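Local coordinates for extracellular subtilisin-like serine proteinase (Vibrio sp. PA-44, PDB 1SH7), which probably cleaves peptide bonds as a secreted, calcium-dependent serine endopeptidase of the subtilisin family, adapted to work in the cold, at residues D56-D61 and G93-S98; S65-H70 and L97-S102; S106-G111 and T135-A140. All coordinates share one frame; numbering follows the deposited sequence.

Interaction 1: D56-D61 and G93-S98. With CA (calcium ion), chain D.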
ATOM      1  N   ASP A  56      -4.536  16.353  10.058  1.00 12.67           N
ATOM      2  CA  ASP A  56      -4.734  15.442  11.212  1.00 12.48           C
ATOM      3  C   ASP A  56      -6.197  15.457  11.711  1.00 12.81           C
ATOM      4  O   ASP A  56      -6.601  16.365  12.433  1.00 12.42           O
ATOM      5  CB  ASP A  56      -3.754  15.864  12.326  1.00 12.64           C
ATOM      6  CG  ASP A  56      -3.880  15.048  13.596  1.00 12.83           C
ATOM      7  OD1 ASP A  56      -3.001  15.229  14.503  1.00 12.65           O
ATOM      8  OD2 ASP A  56      -4.788  14.217  13.788  1.00 14.71           O
ATOM      9  N   PHE A  57      -6.968  14.438  11.357  1.00 12.07           N
ATOM     10  CA  PHE A  57      -8.369  14.335  11.756  1.00 13.27           C
ATOM     11  C   PHE A  57      -8.607  13.710  13.128  1.00 13.17           C
ATOM     12  O   PHE A  57      -9.747  13.601  13.556  1.00 14.35           O
ATOM     13  CB  PHE A  57      -9.158  13.532  10.732  1.00 13.50           C
ATOM     14  CG  PHE A  57      -9.328  14.251   9.441  1.00 14.28           C
ATOM     15  CD1 PHE A  57     -10.311  15.216   9.311  1.00 15.34           C
ATOM     16  CD2 PHE A  57      -8.460  14.015   8.391  1.00 13.97           C
ATOM     17  CE1 PHE A  57     -10.466  15.902   8.124  1.00 17.86           C
ATOM     18  CE2 PHE A  57      -8.581  14.705   7.200  1.00 15.19           C
ATOM     19  CZ  PHE A  57      -9.581  15.654   7.061  1.00 14.41           C
ATOM     20  N   VAL A  58      -7.543  13.236  13.761  1.00 13.65           N
ATOM     21  CA  VAL A  58      -7.614  12.735  15.116  1.00 13.14           C
ATOM     22  C   VAL A  58      -7.670  13.954  16.046  1.00 13.76           C
ATOM     23  O   VAL A  58      -8.538  14.074  16.896  1.00 13.30           O
ATOM     24  CB  VAL A  58      -6.375  11.822  15.444  1.00 13.10           C
ATOM     25  CG1 VAL A  58      -6.307  11.460  16.916  1.00 13.33           C
ATOM     26  CG2 VAL A  58      -6.379  10.560  14.601  1.00 12.80           C
ATOM     27  N   ASP A  59      -6.756  14.891  15.872  1.00 14.02           N
ATOM     28  CA  ASP A  59      -6.701  16.055  16.760  1.00 15.73           C
ATOM     29  C   ASP A  59      -7.168  17.382  16.128  1.00 16.12           C
ATOM     30  O   ASP A  59      -7.071  18.445  16.747  1.00 16.16           O
ATOM     31  CB  ASP A  59      -5.280  16.190  17.308  1.00 15.69           C
ATOM     32  CG  ASP A  59      -4.955  15.095  18.296  1.00 18.19           C
ATOM     33  OD1 ASP A  59      -5.875  14.695  19.040  1.00 18.22           O
ATOM     34  OD2 ASP A  59      -3.837  14.555  18.373  1.00 16.34           O
ATOM     35  N   ASN A  60      -7.664  17.301  14.898  1.00 17.13           N
ATOM     36  CA  ASN A  60      -8.045  18.478  14.115  1.00 17.78           C
ATOM     37  C   ASN A  60      -6.977  19.561  14.133  1.00 16.33           C
ATOM     38  O   ASN A  60      -7.169  20.649  14.654  1.00 16.60           O
ATOM     39  CB  ASN A  60      -9.420  18.983  14.548  1.00 19.22           C
ATOM     40  CG  ASN A  60     -10.504  17.960  14.270  1.00 23.38           C
ATOM     41  OD1 ASN A  60     -10.630  17.462  13.136  1.00 28.26           O
ATOM     42  ND2 ASN A  60     -11.231  17.568  15.312  1.00 27.20           N
ATOM     43  N   ASP A  61      -5.844  19.238  13.521  1.00 16.09           N
ATOM     44  CA  ASP A  61      -4.727  20.156  13.424  1.00 15.44           C
ATOM     45  C   ASP A  61      -3.963  19.894  12.106  1.00 15.52           C
ATOM     46  O   ASP A  61      -4.336  18.985  11.345  1.00 14.27           O
ATOM     47  CB  ASP A  61      -3.864  20.114  14.700  1.00 15.42           C
ATOM     48  CG  ASP A  61      -3.039  18.847  14.852  1.00 16.23           C
ATOM     49  OD1 ASP A  61      -2.285  18.471  13.918  1.00 12.82           O
ATOM     50  OD2 ASP A  61      -3.061  18.180  15.917  1.00 14.42           O
ATOM     51  N   GLY A  93       0.929  12.922   4.649  1.00 10.93           N
ATOM     52  CA  GLY A  93       0.331  12.289   5.832  1.00 11.69           C
ATOM     53  C   GLY A  93      -1.122  12.675   6.031  1.00 11.69           C
ATOM     54  O   GLY A  93      -1.450  13.854   6.047  1.00 12.28           O
ATOM     55  N   VAL A  94      -2.007  11.687   6.135  1.00 11.36           N
ATOM     56  CA  VAL A  94      -3.429  11.925   6.449  1.00 12.28           C
ATOM     57  C   VAL A  94      -3.750  11.140   7.707  1.00 11.46           C
ATOM     58  O   VAL A  94      -4.033   9.943   7.678  1.00 12.28           O
ATOM     59  CB  VAL A  94      -4.355  11.529   5.278  1.00 12.04           C
ATOM     60  CG1 VAL A  94      -5.801  11.910   5.558  1.00 14.21           C
ATOM     61  CG2 VAL A  94      -3.882  12.190   3.987  1.00 13.56           C
ATOM     62  N   ARG A  95      -3.594  11.793   8.835  1.00 11.52           N
ATOM     63  CA  ARG A  95      -3.690  11.116  10.106  1.00 11.20           C
ATOM     64  C   ARG A  95      -5.148  10.902  10.555  1.00 11.42           C
ATOM     65  O   ARG A  95      -5.860  11.859  10.907  1.00 10.99           O
ATOM     66  CB  ARG A  95      -2.879  11.863  11.155  1.00 11.98           C
ATOM     67  CG  ARG A  95      -2.934  11.230  12.555  1.00 10.26           C
ATOM     68  CD  ARG A  95      -1.973  11.889  13.512  1.00 14.91           C
ATOM     69  NE  ARG A  95      -1.925  11.154  14.770  1.00 13.31           N
ATOM     70  CZ  ARG A  95      -2.418  11.540  15.937  1.00 12.27           C
ATOM     71  NH1 ARG A  95      -2.299  10.725  16.971  1.00 11.90           N
ATOM     72  NH2 ARG A  95      -2.968  12.715  16.129  1.00 15.15           N
ATOM     73  N   VAL A  96      -5.579   9.642  10.553  1.00 11.04           N
ATOM     74  CA  VAL A  96      -6.924   9.291  10.994  1.00 11.49           C
ATOM     75  C   VAL A  96      -6.957   8.271  12.136  1.00 12.29           C
ATOM     76  O   VAL A  96      -8.053   7.922  12.592  1.00 11.22           O
ATOM     77  CB  VAL A  96      -7.804   8.747   9.837  1.00 11.85           C
ATOM     78  CG1 VAL A  96      -7.951   9.814   8.709  1.00 14.12           C
ATOM     79  CG2 VAL A  96      -7.237   7.422   9.270  1.00 11.58           C
ATOM     80  N   LEU A  97      -5.772   7.806  12.558  1.00 12.29           N
ATOM     81  CA  LEU A  97      -5.627   6.856  13.661  1.00 13.45           C
ATOM     82  C   LEU A  97      -4.715   7.444  14.747  1.00 14.07           C
ATOM     83  O   LEU A  97      -3.647   8.054  14.446  1.00 12.48           O
ATOM     84  CB  LEU A  97      -5.040   5.538  13.151  1.00 14.38           C
ATOM     85  CG  LEU A  97      -5.711   4.848  11.960  1.00 13.38           C
ATOM     86  CD1 LEU A  97      -4.844   3.691  11.526  1.00 14.52           C
ATOM     87  CD2 LEU A  97      -7.112   4.341  12.320  1.00 15.14           C
ATOM     88  N   SER A  98      -5.144   7.254  16.001  1.00 14.99           N
ATOM     89  CA  SER A  98      -4.483   7.780  17.212  1.00 15.85           C
ATOM     90  C   SER A  98      -3.096   7.202  17.485  1.00 16.14           C
ATOM     91  O   SER A  98      -2.653   6.321  16.765  1.00 17.30           O
ATOM     92  CB  SER A  98      -5.359   7.518  18.443  1.00 16.54           C
ATOM     93  OG  SER A  98      -5.315   6.157  18.830  1.00 18.15           O
TER
HETATM   94 CA    CA D1291      -1.244  16.447  15.069  1.00 13.53          CA
HETATM   95  O   HOH W   1      -2.857  12.362  19.388  1.00 18.15           O
HETATM   96  O   HOH W   2      -1.678  15.675  17.333  1.00 17.06           O
HETATM   97  O   HOH W   3       0.052  14.455  15.099  1.00 12.36           O
HETATM   98  O   HOH W   4       0.473  17.778  16.029  1.00 11.50           O
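R95, at the end of strand 90-95, meets D56 and D59 in a salt-bridge network beside a bound calcium ion. The arginine chain is extended from CG to NE and starts with CG anti to the backbone N (chi1 179°), which carries it alongside the D56 side chain, both pointing the same way from one face of the sheet. Its NH2 is the shared donor. R95 NH2 reaches D56 OD1 at 3.0 Å on the syn side of the carboxylate, with a weak second bond to OD2, although the carboxylate and guanidinium planes stand nearly perpendicular, 83° apart. R95 NH2 also donates to D59 OD2, at 3.0 Å; this oxygen lies in the guanidinium plane but is approached from above its own carboxylate. A water accepts from R95 NH1 and donates to D59 OD2, bridging the same pair.

The metal shares D56 OD1, bound at 2.2 Å, while both carboxylate oxygens of D61, three waters and the carbonyl oxygen of D63 complete its shell. One of these waters donates to D59 OD2. The other oxygen of D56, OD2, accepts from D59 N at 2.9 Å, forming an Asx motif that curls the loop back over its first residue.

In the backbone, D56 and R95 form a parallel bridge, and F57 N bonds to R95 O at 2.8 Å. Side-chain packing flanks it: V58 sets CG2 over one face of the R95 guanidinium and 3.4 Å from V96 C, and the F57 ring turns an edge to V94 CG1. Sharing D56 between calcium and arginine couples the metal site to the edge of the sheet; calcium and R95 would favour the ionised form of D56, and R95 that of D59, which meets the metal through water.

Interaction 2: S65-H70 and L97-S102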
ATOM      1  N   SER A  65       2.094  14.444  12.134  1.00 12.12           N
ATOM      2  CA  SER A  65       3.167  13.636  12.762  1.00 11.84           C
ATOM      3  C   SER A  65       2.602  12.344  13.355  1.00 11.95           C
ATOM      4  O   SER A  65       1.459  12.304  13.752  1.00 10.91           O
ATOM      5  CB  SER A  65       3.874  14.417  13.860  1.00 12.62           C
ATOM      6  OG  SER A  65       4.669  15.464  13.322  1.00 14.94           O
ATOM      7  N   ASP A  66       3.426  11.299  13.365  1.00 11.40           N
ATOM      8  CA  ASP A  66       3.071   9.945  13.745  1.00 11.54           C
ATOM      9  C   ASP A  66       3.570   9.708  15.181  1.00 11.69           C
ATOM     10  O   ASP A  66       4.758   9.883  15.441  1.00 11.35           O
ATOM     11  CB  ASP A  66       3.798   8.994  12.802  1.00 11.72           C
ATOM     12  CG  ASP A  66       3.494   7.519  13.063  1.00 11.37           C
ATOM     13  OD1 ASP A  66       2.543   7.181  13.829  1.00 10.82           O
ATOM     14  OD2 ASP A  66       4.189   6.630  12.516  1.00 11.33           O
ATOM     15  N   CYS A  67       2.684   9.281  16.074  1.00 11.19           N
ATOM     16  CA  CYS A  67       3.030   8.925  17.475  1.00 13.01           C
ATOM     17  C   CYS A  67       2.728   7.444  17.822  1.00 12.88           C
ATOM     18  O   CYS A  67       2.625   7.069  18.993  1.00 14.13           O
ATOM     19  CB  CYS A  67       2.339   9.863  18.453  1.00 13.48           C
ATOM     20  SG  CYS A  67       0.576   9.985  18.218  1.00 15.29           S
ATOM     21  N   ASN A  68       2.629   6.622  16.775  1.00 11.91           N
ATOM     22  CA  ASN A  68       2.472   5.178  16.839  1.00 11.46           C
ATOM     23  C   ASN A  68       3.602   4.363  16.159  1.00 10.88           C
ATOM     24  O   ASN A  68       4.107   3.417  16.757  1.00 10.87           O
ATOM     25  CB  ASN A  68       1.135   4.786  16.204  1.00 11.32           C
ATOM     26  CG  ASN A  68       0.884   3.268  16.255  1.00 11.09           C
ATOM     27  OD1 ASN A  68       1.258   2.550  15.345  1.00 13.34           O
ATOM     28  ND2 ASN A  68       0.290   2.784  17.350  1.00 12.15           N
ATOM     29  N   GLY A  69       3.933   4.693  14.912  1.00  9.96           N
ATOM     30  CA  GLY A  69       4.982   4.062  14.102  1.00  9.49           C
ATOM     31  C   GLY A  69       4.495   3.451  12.769  1.00  9.69           C
ATOM     32  O   GLY A  69       5.190   3.442  11.736  1.00  9.75           O
ATOM     33  N   HIS A  70       3.282   2.944  12.799  1.00 10.40           N
ATOM     34  CA  HIS A  70       2.684   2.186  11.702  1.00 10.76           C
ATOM     35  C   HIS A  70       2.610   3.019  10.410  1.00 11.17           C
ATOM     36  O   HIS A  70       3.032   2.571   9.340  1.00 11.34           O
ATOM     37  CB  HIS A  70       1.294   1.786  12.157  1.00 11.59           C
ATOM     38  CG  HIS A  70       0.543   0.953  11.186  1.00 14.84           C
ATOM     39  ND1 HIS A  70       0.505  -0.423  11.264  1.00 21.94           N
ATOM     40  CD2 HIS A  70      -0.251   1.299  10.145  1.00 20.38           C
ATOM     41  CE1 HIS A  70      -0.280  -0.885  10.304  1.00 20.50           C
ATOM     42  NE2 HIS A  70      -0.735   0.140   9.599  1.00 19.93           N
ATOM     43  N   LEU A  97      -5.772   7.806  12.558  1.00 12.29           N
ATOM     44  CA  LEU A  97      -5.627   6.856  13.661  1.00 13.45           C
ATOM     45  C   LEU A  97      -4.715   7.444  14.747  1.00 14.07           C
ATOM     46  O   LEU A  97      -3.647   8.054  14.446  1.00 12.48           O
ATOM     47  CB  LEU A  97      -5.040   5.538  13.151  1.00 14.38           C
ATOM     48  CG  LEU A  97      -5.711   4.848  11.960  1.00 13.38           C
ATOM     49  CD1 LEU A  97      -4.844   3.691  11.526  1.00 14.52           C
ATOM     50  CD2 LEU A  97      -7.112   4.341  12.320  1.00 15.14           C
ATOM     51  N   SER A  98      -5.144   7.254  16.001  1.00 14.99           N
ATOM     52  CA  SER A  98      -4.483   7.780  17.212  1.00 15.85           C
ATOM     53  C   SER A  98      -3.096   7.202  17.485  1.00 16.14           C
ATOM     54  O   SER A  98      -2.653   6.321  16.765  1.00 17.30           O
ATOM     55  CB  SER A  98      -5.359   7.518  18.443  1.00 16.54           C
ATOM     56  OG  SER A  98      -5.315   6.157  18.830  1.00 18.15           O
ATOM     57  N   CYS A  99      -2.419   7.675  18.536  1.00 15.56           N
ATOM     58  CA  CYS A  99      -1.089   7.156  18.851  1.00 15.88           C
ATOM     59  C   CYS A  99      -1.167   5.646  19.174  1.00 15.56           C
ATOM     60  O   CYS A  99      -0.198   4.910  18.968  1.00 14.79           O
ATOM     61  CB  CYS A  99      -0.467   7.854  20.044  1.00 16.19           C
ATOM     62  SG  CYS A  99      -0.345   9.631  19.987  1.00 16.20           S
ATOM     63  N   SER A 100      -2.308   5.209  19.685  1.00 15.05           N
ATOM     64  CA  SER A 100      -2.539   3.789  19.940  1.00 16.17           C
ATOM     65  C   SER A 100      -2.959   2.991  18.708  1.00 16.12           C
ATOM     66  O   SER A 100      -3.056   1.772  18.776  1.00 16.93           O
ATOM     67  CB  SER A 100      -3.610   3.608  21.003  1.00 15.86           C
ATOM     68  OG  SER A 100      -4.868   3.945  20.471  1.00 19.85           O
ATOM     69  N   GLY A 101      -3.230   3.655  17.592  1.00 16.65           N
ATOM     70  CA  GLY A 101      -3.603   2.966  16.364  1.00 17.87           C
ATOM     71  C   GLY A 101      -5.109   2.832  16.190  1.00 19.13           C
ATOM     72  O   GLY A 101      -5.562   2.236  15.225  1.00 18.52           O
ATOM     73  N   SER A 102      -5.886   3.410  17.109  1.00 21.04           N
ATOM     74  CA  SER A 102      -7.348   3.405  16.983  1.00 22.26           C
ATOM     75  C   SER A 102      -7.885   4.677  16.359  1.00 22.26           C
ATOM     76  O   SER A 102      -7.330   5.766  16.476  1.00 21.47           O
ATOM     77  CB  SER A 102      -8.059   3.141  18.329  1.00 23.04           C
ATOM     78  OG  SER A 102      -7.929   4.199  19.270  1.00 25.57           O
TER
HETATM   79  O   HOH W   5      -0.238  -0.071  17.823  1.00 33.96           O
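C67 and C99 are joined by a disulfide, SG to SG 2.0 Å, the covalent centre of this contact between two loops. Its chi3 of -85° is close to the relaxed disulfide value. Beside it N68 is packed closely against the other loop: CG stands anti to the backbone N (chi1 -179°), which places the amide against C99, and N68 ND2 donates to C99 O at 2.7 Å. That oxygen lies in the amide plane of N68, whereas the nitrogen sits above the carbonyl plane of C99. The far end of the amide turns back to its own chain, N68 OD1 accepting from H70 N at 3.3 Å in an Asx turn where helix 70-79 begins.

The outer side is looser. S98 to G101 form a type I turn at the surface, touched by N68 chiefly through ND2, which also donates to a water weakly bonded to S100 O.

D66 OD1 takes both N68 N and G69 N from one face of its carboxylate and also bonds T38, fixing the backbone ahead of H70, the predicted charge-relay histidine. A covalent link and one short N68 side-chain hydrogen bond thus tie this approach to the turn at 98-101.

Interaction 3: S106-G111 and T135-A140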
ATOM      1  N   SER A 106     -15.911   7.782  11.209  1.00 17.46           N
ATOM      2  CA  SER A 106     -16.124   9.103  10.635  1.00 17.45           C
ATOM      3  C   SER A 106     -14.842   9.900  10.449  1.00 16.14           C
ATOM      4  O   SER A 106     -14.704  10.668   9.483  1.00 16.30           O
ATOM      5  CB  SER A 106     -17.179   9.884  11.454  1.00 17.33           C
ATOM      6  OG  SER A 106     -16.752  10.062  12.762  1.00 21.50           O
ATOM      7  N   GLY A 107     -13.868   9.716  11.331  1.00 14.72           N
ATOM      8  CA  GLY A 107     -12.565  10.332  11.138  1.00 13.64           C
ATOM      9  C   GLY A 107     -11.836   9.756   9.923  1.00 12.50           C
ATOM     10  O   GLY A 107     -11.185  10.470   9.184  1.00 11.18           O
ATOM     11  N   VAL A 108     -11.916   8.444   9.729  1.00 11.77           N
ATOM     12  CA  VAL A 108     -11.365   7.808   8.536  1.00 11.67           C
ATOM     13  C   VAL A 108     -12.060   8.324   7.246  1.00 11.62           C
ATOM     14  O   VAL A 108     -11.383   8.668   6.252  1.00 11.38           O
ATOM     15  CB  VAL A 108     -11.412   6.256   8.638  1.00 11.39           C
ATOM     16  CG1 VAL A 108     -10.884   5.619   7.381  1.00 12.53           C
ATOM     17  CG2 VAL A 108     -10.615   5.765   9.861  1.00 12.03           C
ATOM     18  N   ILE A 109     -13.389   8.429   7.271  1.00 11.02           N
ATOM     19  CA  ILE A 109     -14.132   8.990   6.147  1.00 12.19           C
ATOM     20  C   ILE A 109     -13.670  10.410   5.827  1.00 12.34           C
ATOM     21  O   ILE A 109     -13.460  10.751   4.661  1.00 13.54           O
ATOM     22  CB  ILE A 109     -15.719   8.932   6.426  1.00 11.92           C
ATOM     23  CG1 ILE A 109     -16.180   7.488   6.355  1.00 13.06           C
ATOM     24  CG2 ILE A 109     -16.517   9.880   5.443  1.00 12.15           C
ATOM     25  CD1 ILE A 109     -17.551   7.252   6.932  1.00 13.42           C
ATOM     26  N   SER A 110     -13.444  11.226   6.855  1.00 12.92           N
ATOM     27  CA  SER A 110     -12.988  12.593   6.653  1.00 12.89           C
ATOM     28  C   SER A 110     -11.638  12.590   5.937  1.00 13.42           C
ATOM     29  O   SER A 110     -11.392  13.423   5.062  1.00 13.30           O
ATOM     30  CB  SER A 110     -12.858  13.342   7.999  1.00 13.68           C
ATOM     31  OG  SER A 110     -14.131  13.531   8.595  1.00 13.96           O
ATOM     32  N   GLY A 111     -10.761  11.664   6.324  1.00 12.95           N
ATOM     33  CA  GLY A 111      -9.466  11.529   5.688  1.00 12.07           C
ATOM     34  C   GLY A 111      -9.635  11.107   4.227  1.00 12.53           C
ATOM     35  O   GLY A 111      -8.946  11.631   3.358  1.00 11.25           O
ATOM     36  N   THR A 135     -21.070   0.490   5.495  1.00 20.81           N
ATOM     37  CA  THR A 135     -21.439   0.986   4.170  1.00 20.81           C
ATOM     38  C   THR A 135     -21.049   2.458   3.996  1.00 19.67           C
ATOM     39  O   THR A 135     -20.722   2.872   2.889  1.00 19.29           O
ATOM     40  CB  THR A 135     -22.924   0.732   3.790  1.00 21.83           C
ATOM     41  OG1 THR A 135     -23.787   1.579   4.549  1.00 23.48           O
ATOM     42  CG2 THR A 135     -23.335  -0.708   4.147  1.00 23.37           C
ATOM     43  N   ALA A 136     -21.023   3.224   5.078  1.00 18.45           N
ATOM     44  CA  ALA A 136     -20.644   4.636   4.989  1.00 17.55           C
ATOM     45  C   ALA A 136     -19.178   4.804   4.585  1.00 16.94           C
ATOM     46  O   ALA A 136     -18.867   5.609   3.693  1.00 16.32           O
ATOM     47  CB  ALA A 136     -20.916   5.363   6.284  1.00 18.11           C
ATOM     48  N   LEU A 137     -18.284   4.060   5.226  1.00 15.41           N
ATOM     49  CA  LEU A 137     -16.856   4.088   4.838  1.00 14.93           C
ATOM     50  C   LEU A 137     -16.641   3.529   3.427  1.00 14.10           C
ATOM     51  O   LEU A 137     -15.846   4.069   2.653  1.00 14.10           O
ATOM     52  CB  LEU A 137     -16.022   3.291   5.836  1.00 15.23           C
ATOM     53  CG  LEU A 137     -14.507   3.198   5.626  1.00 15.46           C
ATOM     54  CD1 LEU A 137     -13.845   4.587   5.408  1.00 15.57           C
ATOM     55  CD2 LEU A 137     -13.872   2.435   6.826  1.00 14.56           C
ATOM     56  N   ASP A 138     -17.344   2.450   3.091  1.00 14.25           N
ATOM     57  CA  ASP A 138     -17.280   1.865   1.744  1.00 14.92           C
ATOM     58  C   ASP A 138     -17.673   2.896   0.697  1.00 15.00           C
ATOM     59  O   ASP A 138     -17.046   3.002  -0.358  1.00 15.42           O
ATOM     60  CB  ASP A 138     -18.233   0.681   1.591  1.00 14.51           C
ATOM     61  CG  ASP A 138     -17.806  -0.541   2.355  1.00 17.00           C
ATOM     62  OD1 ASP A 138     -16.716  -0.539   2.981  1.00 12.63           O
ATOM     63  OD2 ASP A 138     -18.530  -1.591   2.352  1.00 16.27           O
ATOM     64  N   SER A 139     -18.735   3.638   0.981  1.00 15.80           N
ATOM     65  CA  SER A 139     -19.258   4.646   0.055  1.00 15.42           C
ATOM     66  C   SER A 139     -18.288   5.814  -0.145  1.00 14.74           C
ATOM     67  O   SER A 139     -18.087   6.285  -1.280  1.00 13.67           O
ATOM     68  CB  SER A 139     -20.642   5.126   0.523  0.65 15.85           C
ATOM     69  OG  SER A 139     -21.550   4.041   0.434  0.65 16.67           O
ATOM     70  N   ALA A 140     -17.650   6.258   0.925  1.00 14.15           N
ATOM     71  CA  ALA A 140     -16.630   7.306   0.833  1.00 12.82           C
ATOM     72  C   ALA A 140     -15.424   6.853   0.001  1.00 12.63           C
ATOM     73  O   ALA A 140     -14.896   7.630  -0.793  1.00 11.42           O
ATOM     74  CB  ALA A 140     -16.173   7.717   2.222  1.00 13.58           C
TER
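Helices 105-118 and 135-146 pack side by side in the alpha/beta fold of the subtilases as the helices of two successive beta-alpha-beta crossovers (strands 90-95, 123-127 and 150-154) of the parallel sheet. Their segments 106-111 and 135-140 run almost exactly parallel, 7° apart, with the axes 9.5 Å from each other at closest approach. The side chains that meet are all apolar, and no hydrogen bond crosses the contact.

I109 carries most of it. Its CG1 lies beside the backbone N and anti to the carbonyl carbon (chi1 -71°), and the chain then extends to CD1, which lies against the facing helix. I109 CD1 sits 3.7 Å from L137 N and touches A136 along its backbone and at CB. I109 CG2 meets A140 CB at 3.9 Å. The isoleucine therefore straddles one turn of helix 135-146, its two branches resting on alanines four residues apart, with L137 between them in the sequence.

L137 answers from its own helix. With CG anti to the backbone N and chi2 near 51°, L137 CD1 touches both V108 and I109, 3.7 Å from V108 CG1 and 3.8 Å from I109 CG1; the leucine side chain crosses both at a slant. V108 also packs against V96, on the loop after strand 90-95, while A140 extends the interface to V112 and D113 of helix 105-118.

The small methyls of A136 and A140 let the branched side chain of I109 lie close to the opposite backbone. V108 and L137 are buried, whereas A136 is exposed, so the seam runs from the interior to solvent. The meeting side chains are all aliphatic, the end of I109 also rests on the backbone of 136-137, and shape fit and burial, not directional bonds, hold the helices together across this contact.

In the fold
From the N terminus, strand 51-56 leads into the calcium-binding loop, which interaction 1 joins to the end of strand 90-95. The chain meanwhile runs through 65-70 and helix 70-79 before returning along that strand. Interaction 2 then connects 65-70 with 97-102, so its span overlaps that of interaction 1: the two cross, share L97 and S98, and meet where R95 packs on C67. Interaction 3 comes later in series, closing the path from helix 105-118 through strand 123-127 to helix 135-146. F57, V94 and V96 of interaction 1 pack on helix 105-118, linking the calcium-bearing sheet edge with the helical layer.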